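Local coordinates for invasion-associated protein B (Bartonella henselae, PDB 3DTD) that is of unknown function but is probably associated with the invasion of host cells by the bacterium, at residues W32-G37 with S156-R161; V88-D93 with A97-G102; I103-C106 with C111-P114. One frame throughout, in Å; residues are numbered along the deposited sequence.

Interaction 1. Residues W32-G37 with S156-R161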
ATOM      1  N   TRP C  32       2.774 -33.777  17.314  1.00 34.26           N
ATOM      2  CA  TRP C  32       2.519 -32.994  18.520  1.00 34.16           C
ATOM      3  C   TRP C  32       3.671 -32.066  18.878  1.00 35.27           C
ATOM      4  O   TRP C  32       4.836 -32.392  18.649  1.00 33.73           O
ATOM      5  CB  TRP C  32       2.152 -33.914  19.687  1.00 31.59           C
ATOM      6  CG  TRP C  32       0.747 -34.391  19.592  1.00 30.31           C
ATOM      7  CD1 TRP C  32       0.269 -35.377  18.780  1.00 26.72           C
ATOM      8  CD2 TRP C  32      -0.382 -33.876  20.312  1.00 29.99           C
ATOM      9  NE1 TRP C  32      -1.087 -35.516  18.952  1.00 29.99           N
ATOM     10  CE2 TRP C  32      -1.514 -34.608  19.889  1.00 30.83           C
ATOM     11  CE3 TRP C  32      -0.549 -32.868  21.275  1.00 28.86           C
ATOM     12  CZ2 TRP C  32      -2.795 -34.370  20.399  1.00 32.14           C
ATOM     13  CZ3 TRP C  32      -1.820 -32.632  21.783  1.00 30.04           C
ATOM     14  CH2 TRP C  32      -2.927 -33.381  21.342  1.00 32.64           C
ATOM     15  N   SER C  33       3.322 -30.900  19.419  1.00 35.32           N
ATOM     16  CA  SER C  33       4.299 -29.884  19.812  1.00 33.97           C
ATOM     17  C   SER C  33       4.287 -29.627  21.319  1.00 34.89           C
ATOM     18  O   SER C  33       3.261 -29.790  21.974  1.00 31.89           O
ATOM     19  CB  SER C  33       4.046 -28.572  19.066  1.00 35.00           C
ATOM     20  OG  SER C  33       4.126 -28.747  17.662  1.00 40.13           O
ATOM     21  N   ILE C  34       5.441 -29.230  21.854  1.00 37.30           N
ATOM     22  CA  ILE C  34       5.574 -28.870  23.265  1.00 37.86           C
ATOM     23  C   ILE C  34       6.229 -27.495  23.432  1.00 38.20           C
ATOM     24  O   ILE C  34       7.301 -27.228  22.878  1.00 37.73           O
ATOM     25  CB  ILE C  34       6.351 -29.948  24.085  1.00 39.31           C
ATOM     26  CG1 ILE C  34       5.522 -31.226  24.199  1.00 39.00           C
ATOM     27  CG2 ILE C  34       6.699 -29.445  25.497  1.00 35.83           C
ATOM     28  CD1 ILE C  34       6.280 -32.392  24.741  1.00 40.74           C
ATOM     29  N   ASN C  35       5.557 -26.629  24.188  1.00 40.62           N
ATOM     30  CA  ASN C  35       6.094 -25.332  24.567  1.00 42.02           C
ATOM     31  C   ASN C  35       6.005 -25.136  26.072  1.00 44.93           C
ATOM     32  O   ASN C  35       5.023 -25.528  26.698  1.00 47.27           O
ATOM     33  CB  ASN C  35       5.362 -24.208  23.834  1.00 40.02           C
ATOM     34  CG  ASN C  35       5.755 -24.111  22.373  1.00 40.83           C
ATOM     35  OD1 ASN C  35       5.055 -24.610  21.494  1.00 42.20           O
ATOM     36  ND2 ASN C  35       6.888 -23.468  22.107  1.00 36.97           N
ATOM     37  N   CYS C  36       7.045 -24.550  26.650  1.00 51.81           N
ATOM     38  CA  CYS C  36       7.060 -24.253  28.074  1.00 58.08           C
ATOM     39  C   CYS C  36       7.099 -22.754  28.323  1.00 62.37           C
ATOM     40  O   CYS C  36       7.739 -22.009  27.590  1.00 64.73           O
ATOM     41  CB  CYS C  36       8.241 -24.937  28.764  1.00 57.08           C
ATOM     42  SG  CYS C  36       8.258 -26.742  28.606  1.00 60.66           S
ATOM     43  N   GLY C  37       6.395 -22.325  29.363  1.00 59.53           N
ATOM     44  CA  GLY C  37       6.412 -20.938  29.797  1.00 56.04           C
ATOM     45  C   GLY C  37       6.304 -20.864  31.306  1.00 53.10           C
ATOM     46  O   GLY C  37       5.813 -21.794  31.941  1.00 53.77           O
ATOM     47  N   SER C 156       1.922 -40.141  22.736  1.00 41.51           N
ATOM     48  CA  SER C 156       2.581 -40.900  23.798  1.00 37.34           C
ATOM     49  C   SER C 156       3.972 -40.341  24.108  1.00 39.74           C
ATOM     50  O   SER C 156       4.302 -40.107  25.272  1.00 41.88           O
ATOM     51  CB  SER C 156       2.642 -42.391  23.429  1.00 37.41           C
ATOM     52  OG  SER C 156       2.579 -43.224  24.568  1.00 52.88           O
ATOM     53  N   ASN C 157       4.761 -40.090  23.065  1.00 37.05           N
ATOM     54  CA  ASN C 157       6.112 -39.543  23.225  1.00 39.36           C
ATOM     55  C   ASN C 157       6.155 -38.110  23.745  1.00 40.24           C
ATOM     56  O   ASN C 157       7.056 -37.757  24.510  1.00 44.01           O
ATOM     57  CB  ASN C 157       6.905 -39.651  21.922  1.00 42.49           C
ATOM     58  CG  ASN C 157       7.398 -41.060  21.649  1.00 45.01           C
ATOM     59  OD1 ASN C 157       7.612 -41.855  22.567  1.00 48.88           O
ATOM     60  ND2 ASN C 157       7.593 -41.375  20.376  1.00 45.28           N
ATOM     61  N   ALA C 158       5.182 -37.298  23.333  1.00 39.13           N
ATOM     62  CA  ALA C 158       5.036 -35.942  23.854  1.00 37.91           C
ATOM     63  C   ALA C 158       4.594 -35.940  25.323  1.00 36.29           C
ATOM     64  O   ALA C 158       5.065 -35.123  26.110  1.00 36.80           O
ATOM     65  CB  ALA C 158       4.083 -35.120  22.995  1.00 36.07           C
ATOM     66  N   LEU C 159       3.712 -36.866  25.690  1.00 36.49           N
ATOM     67  CA  LEU C 159       3.268 -36.983  27.079  1.00 38.79           C
ATOM     68  C   LEU C 159       4.381 -37.484  28.002  1.00 40.69           C
ATOM     69  O   LEU C 159       4.488 -37.031  29.138  1.00 44.58           O
ATOM     70  CB  LEU C 159       2.020 -37.859  27.186  1.00 37.69           C
ATOM     71  CG  LEU C 159       1.317 -37.962  28.541  1.00 38.13           C
ATOM     72  CD1 LEU C 159       1.029 -36.595  29.163  1.00 37.00           C
ATOM     73  CD2 LEU C 159       0.044 -38.748  28.369  1.00 38.14           C
ATOM     74  N   ASN C 160       5.209 -38.396  27.496  1.00 41.18           N
ATOM     75  CA  ASN C 160       6.418 -38.853  28.189  1.00 42.60           C
ATOM     76  C   ASN C 160       7.412 -37.734  28.481  1.00 42.93           C
ATOM     77  O   ASN C 160       8.043 -37.719  29.538  1.00 46.88           O
ATOM     78  CB  ASN C 160       7.124 -39.945  27.381  1.00 41.89           C
ATOM     79  CG  ASN C 160       6.373 -41.259  27.393  1.00 42.09           C
ATOM     80  OD1 ASN C 160       5.424 -41.433  28.144  1.00 41.95           O
ATOM     81  ND2 ASN C 160       6.797 -42.192  26.550  1.00 41.27           N
ATOM     82  N   ARG C 161       7.545 -36.816  27.526  1.00 45.09           N
ATOM     83  CA  ARG C 161       8.356 -35.614  27.681  1.00 43.31           C
ATOM     84  C   ARG C 161       7.757 -34.657  28.716  1.00 42.48           C
ATOM     85  O   ARG C 161       8.491 -34.062  29.505  1.00 44.92           O
ATOM     86  CB  ARG C 161       8.540 -34.928  26.321  1.00 42.42           C
ATOM     87  CG  ARG C 161       9.378 -33.651  26.330  1.00 43.46           C
ATOM     88  CD  ARG C 161      10.779 -33.871  26.849  1.00 44.87           C
ATOM     89  NE  ARG C 161      11.563 -32.645  26.767  1.00 53.63           N
ATOM     90  CZ  ARG C 161      12.615 -32.370  27.528  1.00 55.25           C
ATOM     91  NH1 ARG C 161      13.022 -33.234  28.450  1.00 57.42           N
ATOM     92  NH2 ARG C 161      13.253 -31.221  27.369  1.00 55.56           N
TER
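Ile34 meets Ala158 and Arg161 through the tip of its longer branch: CG1 lies anti to the carbonyl carbon (chi1 -69°) and CD1 continues in an extended line, which carries the methyl off strand 32-39 to the surface of helix 155-168. Arg161 comes from the helix with CG anti to its backbone N and a bend at chi2 (59°), so that CB and CG together offer CD1 an apolar flank. Ile34 CD1 stands 3.7 Å from Arg161 CG, and the two side chains run at a slant to each other. On its other flank the same methyl lies 3.9 Å from Ala158 CB and comes within 3.3 Å of the backbone Ala158 O, a van der Waals approach to the carbonyl. Trp32 joins with its CB alone, 4.0 Å from Ala158 CB; the indole leads away from the helix segment, meets Phe155 edge-to-face and gives its NE1 hydrogen to Gln151 O. Ala158 CB is thus touched by both Trp32 and Ile34, alternate residues of the strand, and the short axes approach to 8.6 Å at a shallow 15°. Tyr29 of strand 27-29 touches Ile34, Ala158 and Arg161, and Leu162 and Leu165 extend the apolar surface along the helix. The charged end of Arg161 pairs through NE with Glu27. No hydrogen bond joins the two segments: the helix is held against the strand by dispersion between largely buried carbons, while the polar ends of Trp32 and Arg161 find their partners elsewhere in the chain.

Interaction 2. Residues V88-D93 with A97-G102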
ATOM      1  N   VAL C  88     -20.401 -32.097  22.895  1.00 46.28           N
ATOM      2  CA  VAL C  88     -19.299 -32.484  22.027  1.00 44.07           C
ATOM      3  C   VAL C  88     -18.790 -33.838  22.520  1.00 45.46           C
ATOM      4  O   VAL C  88     -18.379 -33.977  23.675  1.00 42.92           O
ATOM      5  CB  VAL C  88     -18.157 -31.425  22.020  1.00 43.23           C
ATOM      6  CG1 VAL C  88     -16.950 -31.918  21.218  1.00 34.33           C
ATOM      7  CG2 VAL C  88     -18.657 -30.093  21.459  1.00 34.75           C
ATOM      8  N   ARG C  89     -18.846 -34.830  21.638  1.00 48.05           N
ATOM      9  CA  ARG C  89     -18.467 -36.203  21.953  1.00 53.07           C
ATOM     10  C   ARG C  89     -17.038 -36.486  21.483  1.00 49.13           C
ATOM     11  O   ARG C  89     -16.687 -36.216  20.336  1.00 47.46           O
ATOM     12  CB  ARG C  89     -19.463 -37.166  21.298  1.00 53.29           C
ATOM     13  CG  ARG C  89     -19.239 -38.648  21.570  1.00 58.92           C
ATOM     14  CD  ARG C  89     -20.275 -39.475  20.823  1.00 58.37           C
ATOM     15  NE  ARG C  89     -20.114 -40.910  21.045  1.00 73.03           N
ATOM     16  CZ  ARG C  89     -19.490 -41.738  20.210  1.00 82.52           C
ATOM     17  NH1 ARG C  89     -18.954 -41.283  19.081  1.00 82.32           N
ATOM     18  NH2 ARG C  89     -19.403 -43.031  20.503  1.00 77.87           N
ATOM     19  N   LEU C  90     -16.224 -37.020  22.389  1.00 49.37           N
ATOM     20  CA  LEU C  90     -14.837 -37.381  22.098  1.00 49.09           C
ATOM     21  C   LEU C  90     -14.649 -38.892  22.193  1.00 49.34           C
ATOM     22  O   LEU C  90     -14.997 -39.504  23.203  1.00 48.34           O
ATOM     23  CB  LEU C  90     -13.881 -36.679  23.069  1.00 49.06           C
ATOM     24  CG  LEU C  90     -13.486 -35.217  22.824  1.00 49.65           C
ATOM     25  CD1 LEU C  90     -14.536 -34.244  23.336  1.00 49.85           C
ATOM     26  CD2 LEU C  90     -12.155 -34.934  23.484  1.00 55.37           C
ATOM     27  N   GLN C  91     -14.089 -39.486  21.143  1.00 48.45           N
ATOM     28  CA  GLN C  91     -13.881 -40.930  21.089  1.00 49.30           C
ATOM     29  C   GLN C  91     -12.529 -41.275  20.472  1.00 47.13           C
ATOM     30  O   GLN C  91     -12.196 -40.798  19.389  1.00 45.60           O
ATOM     31  CB  GLN C  91     -15.011 -41.601  20.297  1.00 49.48           C
ATOM     32  CG  GLN C  91     -14.980 -43.126  20.318  1.00 55.72           C
ATOM     33  CD  GLN C  91     -16.022 -43.758  19.412  1.00 57.49           C
ATOM     34  OE1 GLN C  91     -16.514 -43.134  18.468  1.00 61.49           O
ATOM     35  NE2 GLN C  91     -16.356 -45.010  19.690  1.00 62.86           N
ATOM     36  N   VAL C  92     -11.755 -42.106  21.164  1.00 46.27           N
ATOM     37  CA  VAL C  92     -10.507 -42.609  20.601  1.00 45.53           C
ATOM     38  C   VAL C  92     -10.835 -43.719  19.609  1.00 50.58           C
ATOM     39  O   VAL C  92     -11.234 -44.823  20.001  1.00 51.19           O
ATOM     40  CB  VAL C  92      -9.521 -43.127  21.667  1.00 43.86           C
ATOM     41  CG1 VAL C  92      -8.154 -43.328  21.051  1.00 41.13           C
ATOM     42  CG2 VAL C  92      -9.436 -42.172  22.836  1.00 37.30           C
ATOM     43  N   ASP C  93     -10.673 -43.388  18.327  1.00 49.61           N
ATOM     44  CA  ASP C  93     -10.988 -44.264  17.197  1.00 50.36           C
ATOM     45  C   ASP C  93     -12.417 -44.814  17.263  1.00 48.33           C
ATOM     46  O   ASP C  93     -13.374 -44.042  17.212  1.00 44.96           O
ATOM     47  CB  ASP C  93      -9.931 -45.370  17.037  1.00 51.56           C
ATOM     48  CG  ASP C  93      -8.539 -44.816  16.772  1.00 52.67           C
ATOM     49  OD1 ASP C  93      -8.369 -44.021  15.819  1.00 51.62           O
ATOM     50  OD2 ASP C  93      -7.610 -45.183  17.517  1.00 50.84           O
ATOM     51  N   ALA C  97     -13.571 -45.812  24.776  1.00 44.08           N
ATOM     52  CA  ALA C  97     -13.165 -44.573  25.429  1.00 43.80           C
ATOM     53  C   ALA C  97     -13.971 -43.397  24.887  1.00 44.42           C
ATOM     54  O   ALA C  97     -13.565 -42.745  23.927  1.00 33.34           O
ATOM     55  CB  ALA C  97     -11.675 -44.335  25.271  1.00 39.66           C
ATOM     56  N   VAL C  98     -15.123 -43.148  25.508  1.00 59.46           N
ATOM     57  CA  VAL C  98     -16.023 -42.073  25.093  1.00 59.08           C
ATOM     58  C   VAL C  98     -16.183 -41.030  26.206  1.00 59.41           C
ATOM     59  O   VAL C  98     -16.526 -41.362  27.343  1.00 60.05           O
ATOM     60  CB  VAL C  98     -17.407 -42.617  24.615  1.00 58.64           C
ATOM     61  CG1 VAL C  98     -18.373 -41.481  24.306  1.00 59.56           C
ATOM     62  CG2 VAL C  98     -17.246 -43.496  23.379  1.00 57.41           C
ATOM     63  N   ILE C  99     -15.900 -39.775  25.862  1.00 58.60           N
ATOM     64  CA  ILE C  99     -16.129 -38.628  26.739  1.00 59.03           C
ATOM     65  C   ILE C  99     -17.195 -37.723  26.121  1.00 56.65           C
ATOM     66  O   ILE C  99     -17.173 -37.446  24.921  1.00 53.98           O
ATOM     67  CB  ILE C  99     -14.808 -37.843  27.000  1.00 60.18           C
ATOM     68  CG1 ILE C  99     -14.060 -38.439  28.188  1.00 61.76           C
ATOM     69  CG2 ILE C  99     -15.052 -36.347  27.270  1.00 63.47           C
ATOM     70  CD1 ILE C  99     -12.706 -37.816  28.394  1.00 65.19           C
ATOM     71  N   GLU C 100     -18.145 -37.286  26.941  1.00 57.87           N
ATOM     72  CA  GLU C 100     -19.114 -36.293  26.502  1.00 59.90           C
ATOM     73  C   GLU C 100     -18.994 -35.029  27.344  1.00 57.24           C
ATOM     74  O   GLU C 100     -19.130 -35.065  28.567  1.00 59.33           O
ATOM     75  CB  GLU C 100     -20.532 -36.857  26.541  1.00 61.56           C
ATOM     76  CG  GLU C 100     -21.322 -36.540  25.290  1.00 71.57           C
ATOM     77  CD  GLU C 100     -22.630 -37.292  25.211  1.00 82.76           C
ATOM     78  OE1 GLU C 100     -22.793 -38.083  24.258  1.00 85.62           O
ATOM     79  OE2 GLU C 100     -23.491 -37.094  26.096  1.00 85.45           O
ATOM     80  N   THR C 101     -18.712 -33.920  26.671  1.00 55.74           N
ATOM     81  CA  THR C 101     -18.509 -32.622  27.315  1.00 54.03           C
ATOM     82  C   THR C 101     -19.135 -31.534  26.431  1.00 50.80           C
ATOM     83  O   THR C 101     -19.777 -31.848  25.433  1.00 53.01           O
ATOM     84  CB  THR C 101     -16.995 -32.359  27.631  1.00 56.46           C
ATOM     85  OG1 THR C 101     -16.813 -31.025  28.126  1.00 56.09           O
ATOM     86  CG2 THR C 101     -16.118 -32.575  26.396  1.00 53.80           C
ATOM     87  N   GLY C 102     -18.975 -30.267  26.800  1.00 48.80           N
ATOM     88  CA  GLY C 102     -19.591 -29.179  26.046  1.00 45.12           C
ATOM     89  C   GLY C 102     -18.733 -27.940  25.907  1.00 42.90           C
ATOM     90  O   GLY C 102     -17.717 -27.801  26.586  1.00 42.01           O
TER
HETATM   91  O   HOH W   1     -11.610 -45.710  22.284  1.00 56.60           O
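Val88 opens the pairing with Thr101 as an antiparallel hydrogen-bonded pair: Val88 N reaches Thr101 O at 2.6 Å, and Thr101 N returns a nearly straight bond to Val88 O. Arg89 follows on the other face, paired there with Glu100 without hydrogen bonds. Its chain is extended, with CG anti to the backbone N (chi1 -178°), and crosses Val98 obliquely, whose CG1 lies 3.7 Å from Arg89 NE and whose CG2 lies 3.6 Å from Arg89 NH2. Leu90 repeats the two-bond pattern with Ile99; Leu90 N points at Ile99 O over 2.7 Å with an N-H...O angle of 179°. Its side chain turns to the face of Val88 and Thr101, where Leu90 CD1 touches Thr101 CG2 at 3.8 Å. Gln91 is back beside Arg89, and its CG packs against Val98 CG2 at 3.8 Å. Its OE1 accepts a bent bond from Arg89 NH1, the donor standing above the amide plane, while NE2 binds Gly95 O in the turn. At Val92 the pairing slackens: the bond from Val92 N to Ala97 O is weak, and a water spans Val92 O and Ala97 N. Val92 CG2 still rests on Ala97 CB at 4.0 Å. The beta hairpin thus has two unlike faces: Leu90 and Ile99 turn apolar groups to strand 110-117, whereas on the other face the Val98 methyls pack against the Arg89 and Gln91 chains, whose polar ends bond to each other on their own strand.

Interaction 3. Residues I103-C106 with C111-P114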
ATOM      1  N   ILE C 103     -19.155 -27.047  25.011  1.00 41.76           N
ATOM      2  CA  ILE C 103     -18.533 -25.733  24.816  1.00 38.88           C
ATOM      3  C   ILE C 103     -18.750 -24.868  26.056  1.00 38.65           C
ATOM      4  O   ILE C 103     -19.869 -24.769  26.555  1.00 42.60           O
ATOM      5  CB  ILE C 103     -19.093 -25.025  23.536  1.00 37.58           C
ATOM      6  CG1 ILE C 103     -18.693 -25.802  22.280  1.00 36.54           C
ATOM      7  CG2 ILE C 103     -18.621 -23.566  23.432  1.00 32.92           C
ATOM      8  CD1 ILE C 103     -19.443 -25.402  21.022  1.00 36.68           C
ATOM      9  N   ARG C 104     -17.672 -24.277  26.566  1.00 36.35           N
ATOM     10  CA  ARG C 104     -17.744 -23.363  27.701  1.00 35.75           C
ATOM     11  C   ARG C 104     -17.991 -21.929  27.225  1.00 38.79           C
ATOM     12  O   ARG C 104     -18.803 -21.190  27.805  1.00 35.29           O
ATOM     13  CB  ARG C 104     -16.451 -23.432  28.523  1.00 32.48           C
ATOM     14  CG  ARG C 104     -16.416 -22.487  29.713  1.00 30.44           C
ATOM     15  CD  ARG C 104     -15.430 -22.921  30.779  1.00 46.55           C
ATOM     16  NE  ARG C 104     -15.618 -22.150  32.008  1.00 50.84           N
ATOM     17  CZ  ARG C 104     -14.974 -21.023  32.299  1.00 59.12           C
ATOM     18  NH1 ARG C 104     -14.078 -20.521  31.453  1.00 56.48           N
ATOM     19  NH2 ARG C 104     -15.226 -20.394  33.441  1.00 60.83           N
ATOM     20  N   THR C 105     -17.274 -21.553  26.169  1.00 37.53           N
ATOM     21  CA  THR C 105     -17.329 -20.213  25.601  1.00 39.26           C
ATOM     22  C   THR C 105     -16.738 -20.220  24.197  1.00 39.13           C
ATOM     23  O   THR C 105     -16.140 -21.211  23.774  1.00 39.20           O
ATOM     24  CB  THR C 105     -16.574 -19.180  26.481  1.00 41.54           C
ATOM     25  OG1 THR C 105     -16.806 -17.863  25.977  1.00 50.19           O
ATOM     26  CG2 THR C 105     -15.067 -19.453  26.531  1.00 40.22           C
ATOM     27  N   CYS C 106     -16.921 -19.123  23.471  1.00 39.31           N
ATOM     28  CA  CYS C 106     -16.250 -18.947  22.193  1.00 40.27           C
ATOM     29  C   CYS C 106     -15.517 -17.620  22.164  1.00 39.86           C
ATOM     30  O   CYS C 106     -15.963 -16.638  22.753  1.00 41.47           O
ATOM     31  CB  CYS C 106     -17.219 -19.065  21.015  1.00 40.36           C
ATOM     32  SG  CYS C 106     -18.303 -20.549  21.029  1.00 47.36           S
ATOM     33  N   CYS C 111     -14.583 -21.919  19.254  1.00 37.08           N
ATOM     34  CA  CYS C 111     -15.306 -22.320  20.459  1.00 37.28           C
ATOM     35  C   CYS C 111     -14.513 -23.282  21.344  1.00 37.37           C
ATOM     36  O   CYS C 111     -13.990 -24.289  20.872  1.00 39.07           O
ATOM     37  CB  CYS C 111     -16.671 -22.894  20.089  1.00 36.62           C
ATOM     38  SG  CYS C 111     -17.751 -21.639  19.389  1.00 42.88           S
ATOM     39  N   ILE C 112     -14.441 -22.958  22.631  1.00 37.61           N
ATOM     40  CA  ILE C 112     -13.569 -23.653  23.569  1.00 38.67           C
ATOM     41  C   ILE C 112     -14.309 -24.751  24.335  1.00 39.37           C
ATOM     42  O   ILE C 112     -15.331 -24.499  24.979  1.00 38.31           O
ATOM     43  CB  ILE C 112     -12.884 -22.658  24.556  1.00 40.10           C
ATOM     44  CG1 ILE C 112     -12.237 -21.479  23.805  1.00 39.98           C
ATOM     45  CG2 ILE C 112     -11.877 -23.370  25.459  1.00 35.83           C
ATOM     46  CD1 ILE C 112     -11.140 -21.848  22.792  1.00 47.00           C
ATOM     47  N   VAL C 113     -13.774 -25.970  24.239  1.00 38.56           N
ATOM     48  CA  VAL C 113     -14.314 -27.152  24.902  1.00 37.85           C
ATOM     49  C   VAL C 113     -13.291 -27.654  25.933  1.00 38.60           C
ATOM     50  O   VAL C 113     -12.238 -28.165  25.556  1.00 37.80           O
ATOM     51  CB  VAL C 113     -14.610 -28.284  23.878  1.00 37.33           C
ATOM     52  CG1 VAL C 113     -15.236 -29.488  24.562  1.00 34.58           C
ATOM     53  CG2 VAL C 113     -15.512 -27.794  22.757  1.00 34.35           C
ATOM     54  N   PRO C 114     -13.583 -27.485  27.236  1.00 41.31           N
ATOM     55  CA  PRO C 114     -12.699 -28.015  28.278  1.00 42.44           C
ATOM     56  C   PRO C 114     -12.731 -29.540  28.320  1.00 43.55           C
ATOM     57  O   PRO C 114     -13.796 -30.144  28.181  1.00 45.44           O
ATOM     58  CB  PRO C 114     -13.288 -27.448  29.578  1.00 40.12           C
ATOM     59  CG  PRO C 114     -14.252 -26.406  29.170  1.00 41.54           C
ATOM     60  CD  PRO C 114     -14.742 -26.785  27.816  1.00 40.42           C
TER
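Cys106 and Cys111 are covalently joined where the contact is tightest, their SG atoms 2.0 Å apart with a torsion of 99° about the S-S bond. Each SG lies beside its own backbone N, anti to the carbonyl carbon (chi1 -50° and -67°), and the two form a non-hydrogen-bonded antiparallel pair whose CA atoms are only 3.9 Å apart. Ile103 packs close to this disulfide: Ile103 CD1 lies 3.9 Å from Cys111 CB, and Ile103 CG1 meets Val113 CG2 at 3.8 Å. Two backbone bonds join the segments, from Ile112 N to Thr105 O at 2.7 Å and from Arg104 N to Ile112 O at 2.8 Å, both acceptors being approached nearly end-on. Thr105 and Ile112 touch only lightly through their side chains, and Thr105 OG1 is hydrogen-bonded to Ile82 O of the third subunit. The partly exposed end is looser: the stem of Arg104 crosses the Pro114 ring at about a right angle, with Arg104 CB 3.8 Å from Pro114 CG, and the extended chain leads away from the strand, Arg104 also packing on Ala138 of the third subunit. The hairpin forms the edge of the seven-stranded sheet within this chain, and the backbones of Arg104 and Cys106 bond on to the third subunit. Strand 110-117 pairs on its other side with strand 72-78, through Cys111 with Val78 and Val113 with Leu76.

Overall arrangement
Interactions 1 and 3 are buried and reach the same seven-stranded sheet, on opposite sides of the chain's centre, with centres 23 Å apart. Interaction 1 sets the C-terminal helix against that sheet, its two segments meeting by apolar packing without a hydrogen bond; interaction 3 forms its edge with a hairpin held by a disulfide and main-chain bonds, and borders another subunit. Interaction 2, partly buried, is a hairpin at the edge of the four-stranded sheet and relies mainly on main-chain hydrogen bonding. Interactions 2 and 3 follow each other in the chain and touch, Thr101 OG1 lying 3.1 Å from Pro114 O in a probable hydrogen bond that links the two sheets. Both are nested in the long loop that interaction 1 closes.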